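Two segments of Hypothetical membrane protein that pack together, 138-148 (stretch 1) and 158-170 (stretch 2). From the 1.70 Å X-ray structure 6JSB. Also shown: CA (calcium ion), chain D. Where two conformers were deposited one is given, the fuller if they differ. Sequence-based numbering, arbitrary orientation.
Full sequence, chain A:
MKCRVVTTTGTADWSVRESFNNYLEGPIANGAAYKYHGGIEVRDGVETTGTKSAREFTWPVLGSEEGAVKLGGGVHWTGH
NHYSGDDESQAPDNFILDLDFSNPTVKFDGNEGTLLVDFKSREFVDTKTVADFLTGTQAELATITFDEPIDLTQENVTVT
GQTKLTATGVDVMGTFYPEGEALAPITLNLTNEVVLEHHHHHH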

# COMPACT_ATOMS: atom_id res chain seq x y z
N GLN A 138 -2.51 5.32 -9.66
CA GLN A 138 -2.64 6.41 -8.67
C GLN A 138 -4.10 6.62 -8.28
O GLN A 138 -4.63 7.76 -8.25
CB GLN A 138 -2.02 7.71 -9.19
CG GLN A 138 -0.53 7.53 -9.49
CD GLN A 138 0.26 7.34 -8.23
OE1 GLN A 138 0.41 8.27 -7.45
NE2 GLN A 138 0.74 6.14 -8.01
N ALA A 139 -4.74 5.51 -7.95
CA ALA A 139 -6.12 5.57 -7.52
C ALA A 139 -6.21 5.94 -6.04
O ALA A 139 -5.33 5.58 -5.25
CB ALA A 139 -6.79 4.22 -7.77
N GLU A 140 -7.33 6.60 -5.64
CA GLU A 140 -7.48 6.98 -4.22
C GLU A 140 -7.93 5.77 -3.41
O GLU A 140 -9.10 5.38 -3.49
CB GLU A 140 -8.50 8.11 -4.07
CG GLU A 140 -8.11 9.32 -4.87
CD GLU A 140 -9.15 10.48 -4.74
OE1 GLU A 140 -8.90 11.48 -5.40
OE2 GLU A 140 -10.12 10.38 -3.93
N LEU A 141 -7.01 5.22 -2.61
CA LEU A 141 -7.29 4.06 -1.79
C LEU A 141 -7.81 4.46 -0.42
O LEU A 141 -8.66 3.77 0.14
CB LEU A 141 -6.01 3.25 -1.62
CG LEU A 141 -6.19 2.00 -0.75
CD1 LEU A 141 -6.97 0.91 -1.45
CD2 LEU A 141 -4.79 1.44 -0.30
N ALA A 142 -7.29 5.55 0.15
CA ALA A 142 -7.66 5.89 1.52
C ALA A 142 -7.59 7.39 1.70
O ALA A 142 -6.76 8.05 1.04
CB ALA A 142 -6.72 5.20 2.57
N THR A 143 -8.38 7.90 2.65
CA THR A 143 -8.20 9.28 3.12
C THR A 143 -7.37 9.24 4.39
O THR A 143 -7.25 8.20 5.03
CB THR A 143 -9.53 9.98 3.40
OG1 THR A 143 -10.29 9.19 4.30
CG2 THR A 143 -10.32 10.12 2.07
N ILE A 144 -6.70 10.37 4.69
CA ILE A 144 -5.73 10.38 5.80
C ILE A 144 -5.99 11.60 6.66
O ILE A 144 -6.26 12.69 6.13
CB ILE A 144 -4.27 10.48 5.28
CG1 ILE A 144 -4.00 9.47 4.18
CG2 ILE A 144 -3.31 10.25 6.47
CD1 ILE A 144 -2.60 9.66 3.49
N THR A 145 -5.89 11.43 7.97
CA THR A 145 -5.83 12.56 8.89
C THR A 145 -4.51 12.44 9.63
O THR A 145 -4.20 11.39 10.22
CB THR A 145 -7.02 12.59 9.85
OG1 THR A 145 -8.25 12.59 9.11
CG2 THR A 145 -6.97 13.85 10.76
N PHE A 146 -3.71 13.50 9.56
CA PHE A 146 -2.40 13.50 10.22
C PHE A 146 -2.48 14.13 11.61
O PHE A 146 -3.35 14.98 11.90
CB PHE A 146 -1.38 14.27 9.38
CG PHE A 146 -1.05 13.61 8.06
CD1 PHE A 146 -0.25 12.51 8.01
CD2 PHE A 146 -1.60 14.14 6.85
CE1 PHE A 146 0.04 11.88 6.76
CE2 PHE A 146 -1.27 13.51 5.62
CZ PHE A 146 -0.46 12.40 5.63
N ASP A 147 -1.45 13.81 12.45
CA ASP A 147 -1.40 14.36 13.80
C ASP A 147 -0.83 15.76 13.84
O ASP A 147 -0.81 16.38 14.92
CB ASP A 147 -0.63 13.41 14.78
CG ASP A 147 0.77 13.07 14.35
OD1 ASP A 147 1.34 13.71 13.46
OD2 ASP A 147 1.35 12.11 14.95
N GLU A 148 -0.41 16.30 12.68
CA GLU A 148 -0.00 17.68 12.59
C GLU A 148 0.00 18.04 11.12
O GLU A 148 0.05 17.16 10.27
CB GLU A 148 1.39 17.89 13.24
CG GLU A 148 2.56 17.56 12.43
CD GLU A 148 3.83 18.02 13.21
OE1 GLU A 148 4.55 19.02 12.87
OE2 GLU A 148 4.05 17.42 14.24
N THR A 158 8.60 13.76 11.29
CA THR A 158 8.06 12.43 11.61
C THR A 158 6.60 12.67 11.98
O THR A 158 6.33 13.25 13.04
CB THR A 158 8.77 11.78 12.80
OG1 THR A 158 10.17 11.63 12.51
CG2 THR A 158 8.19 10.46 13.07
N VAL A 159 5.66 12.25 11.13
CA VAL A 159 4.24 12.57 11.33
C VAL A 159 3.46 11.30 10.98
O VAL A 159 3.76 10.67 9.96
CB VAL A 159 3.78 13.74 10.42
CG1 VAL A 159 2.27 13.90 10.48
CG2 VAL A 159 4.48 15.03 10.81
N THR A 160 2.44 10.95 11.79
CA THR A 160 1.62 9.78 11.54
C THR A 160 0.20 10.19 11.21
O THR A 160 -0.31 11.15 11.79
CB THR A 160 1.63 8.87 12.78
OG1 THR A 160 2.99 8.37 12.86
CG2 THR A 160 0.70 7.72 12.58
N GLY A 161 -0.37 9.50 10.24
CA GLY A 161 -1.78 9.70 9.87
C GLY A 161 -2.63 8.45 9.96
O GLY A 161 -2.15 7.32 9.70
N GLN A 162 -3.87 8.62 10.44
CA GLN A 162 -4.87 7.54 10.41
C GLN A 162 -5.42 7.48 9.00
O GLN A 162 -5.58 8.52 8.35
CB GLN A 162 -6.03 7.79 11.40
CG GLN A 162 -5.67 7.51 12.89
CD GLN A 162 -6.81 7.79 13.85
OE1 GLN A 162 -7.78 7.01 13.96
NE2 GLN A 162 -6.73 8.92 14.55
N THR A 163 -5.73 6.26 8.53
CA THR A 163 -6.23 6.04 7.16
C THR A 163 -7.60 5.39 7.21
O THR A 163 -7.88 4.58 8.10
CB THR A 163 -5.31 5.12 6.39
OG1 THR A 163 -5.14 3.90 7.15
CG2 THR A 163 -3.87 5.76 6.27
N LYS A 164 -8.45 5.75 6.23
CA LYS A 164 -9.78 5.16 6.08
C LYS A 164 -10.02 4.84 4.61
O LYS A 164 -9.78 5.67 3.76
CB LYS A 164 -10.87 6.12 6.60
CG LYS A 164 -10.83 6.19 8.18
CD LYS A 164 -11.95 7.11 8.67
CE LYS A 164 -12.13 7.03 10.22
NZ LYS A 164 -10.83 6.92 10.95
N LEU A 165 -10.53 3.64 4.35
CA LEU A 165 -10.75 3.15 2.99
C LEU A 165 -11.77 4.01 2.27
O LEU A 165 -12.83 4.35 2.82
CB LEU A 165 -11.27 1.71 3.09
CG LEU A 165 -11.29 0.89 1.79
CD1 LEU A 165 -9.81 0.57 1.40
CD2 LEU A 165 -12.08 -0.42 2.13
N THR A 166 -11.49 4.30 1.01
CA THR A 166 -12.45 4.99 0.16
C THR A 166 -13.44 4.01 -0.50
O THR A 166 -13.25 2.78 -0.50
CB THR A 166 -11.73 5.74 -0.96
OG1 THR A 166 -11.06 4.77 -1.78
CG2 THR A 166 -10.74 6.77 -0.46
N ALA A 167 -14.47 4.60 -1.12
CA ALA A 167 -15.35 3.78 -1.96
C ALA A 167 -14.59 3.04 -3.05
O ALA A 167 -14.94 1.90 -3.40
CB ALA A 167 -16.45 4.67 -2.56
N THR A 168 -13.58 3.68 -3.65
CA THR A 168 -12.76 2.96 -4.64
C THR A 168 -12.05 1.78 -4.01
O THR A 168 -11.98 0.68 -4.58
CB THR A 168 -11.74 3.95 -5.25
OG1 THR A 168 -12.45 4.90 -6.00
CG2 THR A 168 -10.73 3.22 -6.18
N GLY A 169 -11.53 2.00 -2.80
CA GLY A 169 -10.78 0.94 -2.12
C GLY A 169 -11.65 -0.24 -1.72
O GLY A 169 -11.15 -1.35 -1.59
N VAL A 170 -12.94 -0.01 -1.54
CA VAL A 170 -13.85 -1.11 -1.20
C VAL A 170 -13.76 -2.23 -2.23
O VAL A 170 -13.67 -3.41 -1.86
CB VAL A 170 -15.30 -0.59 -1.05
CG1 VAL A 170 -16.29 -1.83 -1.04
CG2 VAL A 170 -15.40 0.21 0.23
CA CA D . 5.68 13.68 15.26
O HOH W 1 -12.36 7.42 3.38
O HOH W 2 -8.61 9.27 8.38
O HOH W 3 4.03 11.96 15.06
O HOH W 4 3.69 14.73 14.44
O HOH W 5 6.16 16.12 15.02

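Strands from the two stretches run antiparallel and are joined by a backbone hydrogen-bond ladder, with a threonine closing one end and an aspartate and a hydrated calcium ion at the other. The ladder has two full rungs. T143 N donates to K164 O (2.9 Å) and K164 N to T143 O (3.0 Å). T145 N donates to Q162 O (3.0 Å) and Q162 N to T145 O (2.8 Å). D147 N extends it by donating to T160 O at 3.0 Å.

T143, T145, Q162 and K164 share the exposed face, where polar side chains can meet solvent. One water there contacts T143 OG1 (2.9 Å) and donates to K164 O (3.1 Å). I144, F146 and T163 lie on the other, buried face. G161 lies opposite F146, and their CA atoms are only 3.9 Å apart. A CB on G161 would clash with I144 CG2 and F146 CD1, so glycine fits this site. F146 CD1 also packs on V159 CG1 at 3.8 Å.

T166 ends the ladder where stretch 2 turns into a helix. Its N donates to L141 O (3.0 Å), and its OG1 donates to E140 O (2.7 Å). The same OG1 accepts from G169 N (3.0 Å), capping the helix. One threonine hydroxyl thus serves both strand and helix. The end of the L141 side chain reaches back to stretch 2, with its CD1 4.0 Å from L165 CD1 and 3.9 Å from G169 CA. A CB on G169 would clash with L141 O and L165 CD1.

At the far end, T160 N makes a weak hydrogen bond to D147 OD1 (3.4 Å). T158 O binds calcium at 2.4 Å. Calcium-bound waters donate to D147 and E148, so these carboxylates reach the ion through water. The contact buries 782 Å² in total.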